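Serine protease inhibitor 2 (Anopheles gambiae, PDB 3PZF) inhibits serine proteases that lead to phenoloxidase activation, and so holds back melanization in the mosquito hemolymph as part of innate immunity. Local coordinates at residues Leu106-Asn111 and Thr385-Gly390; Ala337-Thr340 and Gly345-Ala348. One frame throughout, in Å; residues are numbered along the deposited sequence.

Interaction 1 (Leu106-Asn111 and Thr385-Gly390); sequences LNIATN and TMLFAG
Leu106 and Leu387 meet methyl to methyl, CD1 of one lying 4.1 Å from CD1 of the other, and this is the tight centre of a contact made entirely by apolar side chains. With its CG anti to the backbone N (chi1 -167°), Leu106 sends CD1 between two neighbours of strand 386-392: the same methyl also comes to 4.4 Å from CE2 of Phe388, where it sits at the ring edge near the ring plane. Ile108, two residues further along, points the same way and brings CD1 to 4.2 Å from the second branch of Leu387, CD2. Both methyls of Leu387 are thus engaged by strand 105-115. Leu387 and Phe388 form a classic beta bulge opposite Ile378, consistent with both reaching Leu106, Phe388 with only its ring.

The two strand segments cross at 88°, so beyond Ile108 the chain moves away from 385-390, and the looser side is closed by other parts of the fold instead of solvent. Thr110 leans on Leu51 of helix 45-58, while Leu387 and Ile108 also touch helix 83-98 through Ala97 and Leu94. With axes 10.2 Å apart and no hydrogen bond between the segments, this is face-to-face packing of two layers at nearly a right angle, the junction of the central beta-sheet A with beta-sheet B in the serpin fold.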
# COMPACT_ATOMS: atom_id res chain seq x y z
N LEU A 106 8.35 8.29 6.11
CA LEU A 106 7.42 7.22 5.82
C LEU A 106 7.16 6.43 7.09
O LEU A 106 8.11 6.01 7.76
CB LEU A 106 7.96 6.34 4.71
CG LEU A 106 6.89 5.38 4.15
CD1 LEU A 106 7.18 5.04 2.70
CD2 LEU A 106 6.80 4.10 5.00
N ASN A 107 5.90 6.23 7.44
CA ASN A 107 5.60 5.45 8.65
C ASN A 107 4.54 4.39 8.36
O ASN A 107 3.48 4.70 7.80
CB ASN A 107 5.17 6.34 9.82
CG ASN A 107 5.09 5.58 11.14
OD1 ASN A 107 5.98 4.79 11.46
ND2 ASN A 107 4.03 5.81 11.90
N ILE A 108 4.85 3.14 8.72
CA ILE A 108 3.87 2.06 8.68
C ILE A 108 3.50 1.72 10.13
O ILE A 108 4.38 1.45 10.96
CB ILE A 108 4.47 0.84 7.98
CG1 ILE A 108 4.74 1.15 6.50
CG2 ILE A 108 3.55 -0.38 8.10
CD1 ILE A 108 5.70 0.09 5.88
N ALA A 109 2.22 1.77 10.45
CA ALA A 109 1.79 1.56 11.83
C ALA A 109 0.75 0.45 11.88
O ALA A 109 -0.19 0.42 11.08
CB ALA A 109 1.24 2.83 12.43
N THR A 110 0.92 -0.45 12.85
CA THR A 110 0.07 -1.63 12.92
C THR A 110 -0.21 -1.93 14.39
O THR A 110 0.70 -1.92 15.22
CB THR A 110 0.80 -2.88 12.29
OG1 THR A 110 1.18 -2.61 10.94
CG2 THR A 110 -0.10 -4.13 12.33
N ASN A 111 -1.48 -2.18 14.71
CA ASN A 111 -1.91 -2.44 16.08
C ASN A 111 -3.01 -3.51 16.12
O ASN A 111 -3.98 -3.41 15.38
CB ASN A 111 -2.47 -1.14 16.70
CG ASN A 111 -2.46 -1.14 18.23
OD1 ASN A 111 -2.56 -2.18 18.88
ND2 ASN A 111 -2.36 0.07 18.80
N THR A 385 10.30 -3.34 -2.66
CA THR A 385 9.10 -3.36 -1.84
C THR A 385 7.99 -2.49 -2.44
O THR A 385 8.24 -1.32 -2.76
CB THR A 385 9.43 -2.82 -0.44
OG1 THR A 385 10.70 -3.35 -0.02
CG2 THR A 385 8.32 -3.20 0.59
N MET A 386 6.78 -3.05 -2.57
CA MET A 386 5.64 -2.30 -3.10
C MET A 386 4.88 -1.64 -1.94
O MET A 386 3.97 -2.23 -1.37
CB MET A 386 4.72 -3.22 -3.91
CG MET A 386 3.86 -2.50 -4.99
SD MET A 386 2.67 -3.61 -5.77
CE MET A 386 2.23 -2.61 -7.20
N LEU A 387 5.32 -0.43 -1.57
CA LEU A 387 4.84 0.23 -0.37
C LEU A 387 3.45 0.85 -0.53
O LEU A 387 2.65 0.84 0.40
CB LEU A 387 5.85 1.29 0.06
CG LEU A 387 7.21 0.68 0.47
CD1 LEU A 387 8.25 1.79 0.52
CD2 LEU A 387 7.01 0.01 1.85
N PHE A 388 3.19 1.42 -1.71
CA PHE A 388 1.84 1.93 -2.06
C PHE A 388 1.46 1.39 -3.42
O PHE A 388 2.34 1.22 -4.28
CB PHE A 388 1.82 3.46 -2.20
CG PHE A 388 1.87 4.20 -0.89
CD1 PHE A 388 0.71 4.80 -0.37
CD2 PHE A 388 3.08 4.36 -0.21
CE1 PHE A 388 0.77 5.52 0.81
CE2 PHE A 388 3.12 5.07 0.99
CZ PHE A 388 1.96 5.64 1.50
N ALA A 389 0.18 1.12 -3.63
CA ALA A 389 -0.34 0.81 -4.98
C ALA A 389 -1.70 1.45 -5.09
O ALA A 389 -2.45 1.50 -4.12
CB ALA A 389 -0.47 -0.68 -5.18
N GLY A 390 -2.07 1.95 -6.27
CA GLY A 390 -3.39 2.58 -6.35
C GLY A 390 -3.76 2.83 -7.78
O GLY A 390 -2.99 2.53 -8.72

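Interaction 2 (Ala337-Thr340 and Gly345-Ala348); sequences AGIT and GSEA
The carboxylate of Glu347 has Thr340 over one face: OG1 donates a hydrogen bond to OE1 over 3.1 Å, arriving 48° out of the carboxylate plane. Gly345-Ala348 belong to the serpin hinge, required for binding to the peptidase, whose short strand 345-346 runs alongside strand 177-188 of sheet A; Thr340 is on strand 332-341. A water approaches OE1 from the same side but closer to the plane, giving it a hydrogen bond of 2.6 Å and accepting a weak one from Thr340 N. Arg162 adds a salt bridge through NE to OE1, so this oxygen is held by protein and solvent alike, which would favour the charged form. A bend at chi2 (-64°) folds the Glu347 chain back across Thr340, and the two side chains cross at about a right angle. Gly345 has backbone angles that would jam a side chain against the preceding carbonyl oxygen. Ser346, backbone-paired with Gly187 and hydrogen-bonded through OG to Tyr239, also ties the hinge to strand 332-341: its OG donates to Thr340 O at 2.8 Å, nearly in line with the carbonyl, at a C=O...OG angle of 167°.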
# COMPACT_ATOMS: atom_id res chain seq x y z
N ALA A 337 -5.04 4.24 3.98
CA ALA A 337 -3.87 4.93 3.42
C ALA A 337 -4.33 6.23 2.78
O ALA A 337 -5.38 6.25 2.15
CB ALA A 337 -3.21 4.06 2.36
N GLY A 338 -3.54 7.29 2.93
CA GLY A 338 -3.81 8.52 2.18
C GLY A 338 -2.67 8.76 1.19
O GLY A 338 -1.56 8.33 1.41
N ILE A 339 -2.94 9.46 0.11
CA ILE A 339 -1.87 9.76 -0.86
C ILE A 339 -2.21 11.11 -1.45
O ILE A 339 -3.37 11.43 -1.66
CB ILE A 339 -1.79 8.70 -1.97
CG1 ILE A 339 -0.55 8.92 -2.88
CG2 ILE A 339 -3.11 8.66 -2.77
CD1 ILE A 339 0.83 8.70 -2.17
N THR A 340 -1.16 11.90 -1.70
CA THR A 340 -1.27 13.20 -2.35
C THR A 340 -0.13 13.29 -3.35
O THR A 340 0.98 12.83 -3.06
CB THR A 340 -1.08 14.31 -1.33
OG1 THR A 340 -2.07 14.18 -0.29
CG2 THR A 340 -1.20 15.71 -2.01
N GLY A 345 5.79 17.17 -4.64
CA GLY A 345 5.95 15.79 -4.18
C GLY A 345 4.69 15.26 -3.52
O GLY A 345 3.61 15.47 -4.05
N SER A 346 4.82 14.60 -2.38
CA SER A 346 3.67 14.03 -1.68
C SER A 346 3.63 14.56 -0.25
O SER A 346 4.60 14.41 0.50
CB SER A 346 3.75 12.50 -1.68
OG SER A 346 3.66 12.00 -3.00
N GLU A 347 2.53 15.20 0.11
CA GLU A 347 2.43 15.95 1.38
C GLU A 347 3.56 16.98 1.47
O GLU A 347 4.07 17.25 2.56
CB GLU A 347 2.53 15.02 2.61
CG GLU A 347 1.79 13.68 2.48
CD GLU A 347 0.28 13.85 2.33
OE1 GLU A 347 -0.42 12.85 2.01
OE2 GLU A 347 -0.20 14.98 2.54
N ALA A 348 3.94 17.54 0.32
CA ALA A 348 5.06 18.47 0.22
C ALA A 348 4.55 19.87 -0.07
O ALA A 348 3.77 20.06 -1.01
CB ALA A 348 6.02 18.02 -0.93
O HOH W 1 1.04 11.19 0.67

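How the interactions relate
The two contacts, with centres about 12 Å apart, touch through one ring. Phe388 of interaction 1 places CE1 3.7 Å from Gly338 O and CD1 4.3 Å from Ile339 CD1, both of interaction 2. Strand 177-188 joins them as well: it pairs with strand 105-115 on one side and with strands 332-341 and 345-346 on the other, and its Ile183 touches Ile108, Phe388 and Ala337. Interaction 1 thus sets sheet B against sheet A, while interaction 2 holds the start of the reactive loop at sheet A. Further along that loop lies the inferred reactive bond Lys359-Phe360, within residues 355-362, which are not modelled.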